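Local atomic coordinates of 27kDa outer membrane protein (Silicibacter pomeroyi, PDB entry 3GYK), a protein that is probably a thiol-disulfide oxidoreductase of the DsbA-like branch of the thioredoxin superfamily, seen here as its thioredoxin-like domain. Residues Phe9-Pro20 against Pro52-Glu60. Residues are numbered along the deposited sequence; the frame is centred on the assembly and turned at random. Where two conformers were deposited one is given.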
loop_
_atom_site.group_PDB
_atom_site.type_symbol
_atom_site.label_atom_id
_atom_site.label_comp_id
_atom_site.label_asym_id
_atom_site.label_seq_id
_atom_site.Cartn_x
_atom_site.Cartn_y
_atom_site.Cartn_z
ATOM N N PHE A 9 -3.486 10.693 6.320
ATOM C CA PHE A 9 -4.773 10.023 6.243
ATOM C C PHE A 9 -5.691 10.602 5.186
ATOM O O PHE A 9 -6.658 9.921 4.794
ATOM C CB PHE A 9 -5.482 10.066 7.601
ATOM C CG PHE A 9 -4.688 9.450 8.757
ATOM C CD1 PHE A 9 -3.845 8.364 8.569
ATOM C CD2 PHE A 9 -4.850 9.949 10.051
ATOM C CE1 PHE A 9 -3.137 7.809 9.643
ATOM C CE2 PHE A 9 -4.148 9.393 11.139
ATOM C CZ PHE A 9 -3.289 8.332 10.925
ATOM N N ASN A 10 -5.422 11.825 4.720
ATOM C CA ASN A 10 -6.346 12.474 3.774
ATOM C C ASN A 10 -5.748 12.895 2.426
ATOM O O ASN A 10 -6.187 13.870 1.803
ATOM C CB ASN A 10 -7.014 13.652 4.452
ATOM C CG ASN A 10 -7.853 13.227 5.650
ATOM O OD1 ASN A 10 -7.740 13.810 6.719
ATOM N ND2 ASN A 10 -8.714 12.222 5.467
ATOM N N ASP A 11 -4.747 12.157 1.978
ATOM C CA ASP A 11 -4.116 12.440 0.689
ATOM C C ASP A 11 -4.930 11.787 -0.450
ATOM O O ASP A 11 -5.042 10.550 -0.508
ATOM C CB ASP A 11 -2.687 11.850 0.748
ATOM C CG ASP A 11 -1.892 12.101 -0.523
ATOM O OD1 ASP A 11 -2.510 12.503 -1.526
ATOM O OD2 ASP A 11 -0.660 11.853 -0.499
ATOM N N PRO A 12 -5.488 12.597 -1.363
ATOM C CA PRO A 12 -6.314 11.990 -2.432
ATOM C C PRO A 12 -5.537 11.103 -3.397
ATOM O O PRO A 12 -6.151 10.281 -4.108
ATOM C CB PRO A 12 -6.889 13.200 -3.170
ATOM C CG PRO A 12 -6.089 14.339 -2.750
ATOM C CD PRO A 12 -5.495 14.062 -1.419
ATOM N N ASN A 13 -4.214 11.246 -3.409
ATOM C CA ASN A 13 -3.357 10.484 -4.317
ATOM C C ASN A 13 -2.866 9.183 -3.660
ATOM O O ASN A 13 -2.022 8.477 -4.210
ATOM C CB ASN A 13 -2.190 11.375 -4.819
ATOM C CG ASN A 13 -1.486 10.819 -6.093
ATOM O OD1 ASN A 13 -2.084 10.052 -6.898
ATOM N ND2 ASN A 13 -0.232 11.258 -6.305
ATOM N N ALA A 14 -3.408 8.855 -2.480
ATOM C CA ALA A 14 -3.048 7.590 -1.816
ATOM C C ALA A 14 -4.263 6.671 -1.819
ATOM O O ALA A 14 -5.335 7.071 -1.337
ATOM C CB ALA A 14 -2.578 7.864 -0.356
ATOM N N PRO A 15 -4.113 5.442 -2.346
ATOM C CA PRO A 15 -5.293 4.567 -2.359
ATOM C C PRO A 15 -5.896 4.312 -0.980
ATOM O O PRO A 15 -5.178 4.185 0.010
ATOM C CB PRO A 15 -4.763 3.253 -2.938
ATOM C CG PRO A 15 -3.569 3.672 -3.772
ATOM C CD PRO A 15 -2.950 4.834 -3.030
ATOM N N VAL A 16 -7.219 4.213 -0.952
ATOM C CA VAL A 16 -7.948 3.892 0.259
ATOM C C VAL A 16 -8.673 2.558 0.056
ATOM O O VAL A 16 -9.441 2.404 -0.900
ATOM C CB VAL A 16 -8.982 4.992 0.584
ATOM C CG1 VAL A 16 -9.897 4.565 1.753
ATOM C CG2 VAL A 16 -8.256 6.323 0.911
ATOM N N LEU A 17 -8.423 1.616 0.957
ATOM C CA LEU A 17 -9.124 0.337 0.992
ATOM C C LEU A 17 -9.867 0.201 2.309
ATOM O O LEU A 17 -9.809 1.096 3.134
ATOM C CB LEU A 17 -8.130 -0.824 0.825
ATOM C CG LEU A 17 -7.559 -1.009 -0.587
ATOM C CD1 LEU A 17 -6.541 0.072 -0.912
ATOM C CD2 LEU A 17 -6.876 -2.384 -0.639
ATOM N N GLY A 18 -10.600 -0.902 2.493
ATOM C CA GLY A 18 -11.333 -1.106 3.751
ATOM C C GLY A 18 -12.510 -0.149 3.751
ATOM O O GLY A 18 -13.096 0.137 2.691
ATOM N N ASN A 19 -12.870 0.372 4.921
ATOM C CA ASN A 19 -14.057 1.213 5.020
ATOM C C ASN A 19 -13.589 2.666 4.870
ATOM O O ASN A 19 -12.840 3.153 5.714
ATOM C CB ASN A 19 -14.723 0.996 6.393
ATOM C CG ASN A 19 -16.053 1.701 6.523
ATOM O OD1 ASN A 19 -16.293 2.746 5.910
ATOM N ND2 ASN A 19 -16.954 1.112 7.304
ATOM N N PRO A 20 -14.042 3.379 3.827
ATOM C CA PRO A 20 -13.493 4.737 3.632
ATOM C C PRO A 20 -13.853 5.694 4.772
ATOM O O PRO A 20 -13.205 6.718 4.922
ATOM C CB PRO A 20 -14.192 5.227 2.361
ATOM C CG PRO A 20 -14.757 3.996 1.720
ATOM C CD PRO A 20 -15.051 3.036 2.806
ATOM N N PRO A 52 -14.737 -4.280 10.094
ATOM C CA PRO A 52 -15.319 -3.483 9.022
ATOM C C PRO A 52 -15.248 -1.978 9.291
ATOM O O PRO A 52 -15.818 -1.198 8.525
ATOM C CB PRO A 52 -16.781 -3.947 8.997
ATOM C CG PRO A 52 -17.086 -4.357 10.390
ATOM C CD PRO A 52 -15.765 -4.923 10.932
ATOM N N ASN A 53 -14.579 -1.577 10.372
ATOM C CA ASN A 53 -14.487 -0.160 10.722
ATOM C C ASN A 53 -13.041 0.343 10.626
ATOM O O ASN A 53 -12.658 1.326 11.269
ATOM C CB ASN A 53 -15.101 0.074 12.118
ATOM C CG ASN A 53 -15.544 1.519 12.339
ATOM O OD1 ASN A 53 -15.815 2.262 11.387
ATOM N ND2 ASN A 53 -15.691 1.897 13.604
ATOM N N VAL A 54 -12.234 -0.353 9.823
ATOM C CA VAL A 54 -10.814 0.012 9.596
ATOM C C VAL A 54 -10.700 0.547 8.176
ATOM O O VAL A 54 -11.184 -0.059 7.209
ATOM C CB VAL A 54 -9.877 -1.206 9.782
ATOM C CG1 VAL A 54 -8.464 -0.916 9.233
ATOM C CG2 VAL A 54 -9.775 -1.597 11.284
ATOM N N ARG A 55 -10.112 1.722 8.068
ATOM C CA ARG A 55 -9.766 2.346 6.824
ATOM C C ARG A 55 -8.290 2.061 6.558
ATOM O O ARG A 55 -7.465 2.251 7.451
ATOM C CB ARG A 55 -9.890 3.831 7.048
ATOM C CG ARG A 55 -9.713 4.687 5.867
ATOM C CD ARG A 55 -10.350 6.003 6.343
ATOM N NE ARG A 55 -10.214 6.987 5.304
ATOM C CZ ARG A 55 -9.144 7.749 5.153
ATOM N NH1 ARG A 55 -8.142 7.670 6.025
ATOM N NH2 ARG A 55 -9.102 8.605 4.138
ATOM N N LEU A 56 -7.951 1.661 5.337
ATOM C CA LEU A 56 -6.570 1.252 5.031
ATOM C C LEU A 56 -5.982 2.109 3.914
ATOM O O LEU A 56 -6.503 2.103 2.795
ATOM C CB LEU A 56 -6.564 -0.212 4.609
ATOM C CG LEU A 56 -5.248 -0.788 4.112
ATOM C CD1 LEU A 56 -4.315 -0.913 5.290
ATOM C CD2 LEU A 56 -5.535 -2.143 3.533
ATOM N N VAL A 57 -4.905 2.843 4.221
ATOM C CA VAL A 57 -4.306 3.814 3.285
ATOM C C VAL A 57 -2.974 3.217 2.817
ATOM O O VAL A 57 -2.161 2.758 3.634
ATOM C CB VAL A 57 -4.101 5.221 3.933
ATOM C CG1 VAL A 57 -3.160 6.109 3.064
ATOM C CG2 VAL A 57 -5.457 5.922 4.136
ATOM N N TYR A 58 -2.737 3.243 1.510
ATOM C CA TYR A 58 -1.509 2.655 0.973
ATOM C C TYR A 58 -0.488 3.683 0.516
ATOM O O TYR A 58 -0.826 4.626 -0.231
ATOM C CB TYR A 58 -1.862 1.742 -0.199
ATOM C CG TYR A 58 -2.297 0.346 0.189
ATOM C CD1 TYR A 58 -2.287 -0.087 1.515
ATOM C CD2 TYR A 58 -2.650 -0.559 -0.787
ATOM C CE1 TYR A 58 -2.633 -1.410 1.851
ATOM C CE2 TYR A 58 -3.005 -1.868 -0.462
ATOM C CZ TYR A 58 -2.984 -2.286 0.850
ATOM O OH TYR A 58 -3.343 -3.580 1.149
ATOM N N ARG A 59 0.766 3.488 0.942
ATOM C CA ARG A 59 1.887 4.245 0.422
ATOM C C ARG A 59 2.794 3.262 -0.340
ATOM O O ARG A 59 3.461 2.383 0.263
ATOM C CB ARG A 59 2.725 4.883 1.553
ATOM C CG ARG A 59 2.002 5.955 2.425
ATOM C CD ARG A 59 1.268 7.057 1.633
ATOM N NE ARG A 59 2.016 7.618 0.506
ATOM C CZ ARG A 59 1.654 8.736 -0.120
ATOM N NH1 ARG A 59 0.580 9.428 0.331
ATOM N NH2 ARG A 59 2.313 9.142 -1.216
ATOM N N GLU A 60 2.806 3.410 -1.652
ATOM C CA GLU A 60 3.737 2.640 -2.482
ATOM C C GLU A 60 5.097 3.244 -2.252
ATOM O O GLU A 60 5.318 4.432 -2.544
ATOM C CB GLU A 60 3.325 2.779 -3.952
ATOM C CG GLU A 60 1.954 2.208 -4.252
ATOM C CD GLU A 60 2.035 0.735 -4.722
ATOM O OE1 GLU A 60 3.162 0.223 -4.888
ATOM O OE2 GLU A 60 0.966 0.119 -4.946
HETATM O O HOH W 1 0.975 11.387 -2.574
HETATM O O HOH W 2 -11.642 7.998 2.805
#
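Phe9 O, at the end of helix 3-9, is gripped by two nitrogens of Arg55. NH2 lies 2.9 Å from Phe9 O and NH1 3.0 Å from it. The oxygen sits in the guanidinium plane, and NH2 meets it almost in line with the carbonyl bond. CG of Arg55 is anti to its backbone N (chi1 -174°), and the chain stays extended to NE, which takes the guanidinium obliquely past the Val16 methyls to the helix end. NE gives a weak bond to Pro20 O, and a water links that oxygen to NH2. A leucine in place of Arg55 would probably leave Phe9 O without either donor and the end of the helix less firmly tied to the strand.

Strands 16-18 and 54-60 pair antiparallel. Leu17 N reaches Leu56 O at 2.7 Å in a straight bond, and a less straight bond runs back from Leu56 N to Leu17 O. Beyond Gly18, the amide of Asn19 turns its ND2 to Pro52 O at 2.8 Å. On the Leu17 side, CD1 lies over one face of the Tyr58 ring, a CH-pi contact 4.3 Å from the centroid. At the other end, Arg59 NH1 forms a salt bridge with Asp11 OD2 at 2.8 Å, approaching from above the carboxylate plane. A water joins the two groups, while Asp11 OD1 closes an Asx turn with Asn13 N.

Strand 16-18 is one of the two edge strands of the thioredoxin-like sheet. Strand 54-60 lies between it and the parallel strand 24-30. Helix 84-92 packs on Leu17 and Tyr58, and helix 124-140 touches Pro15 and Arg59.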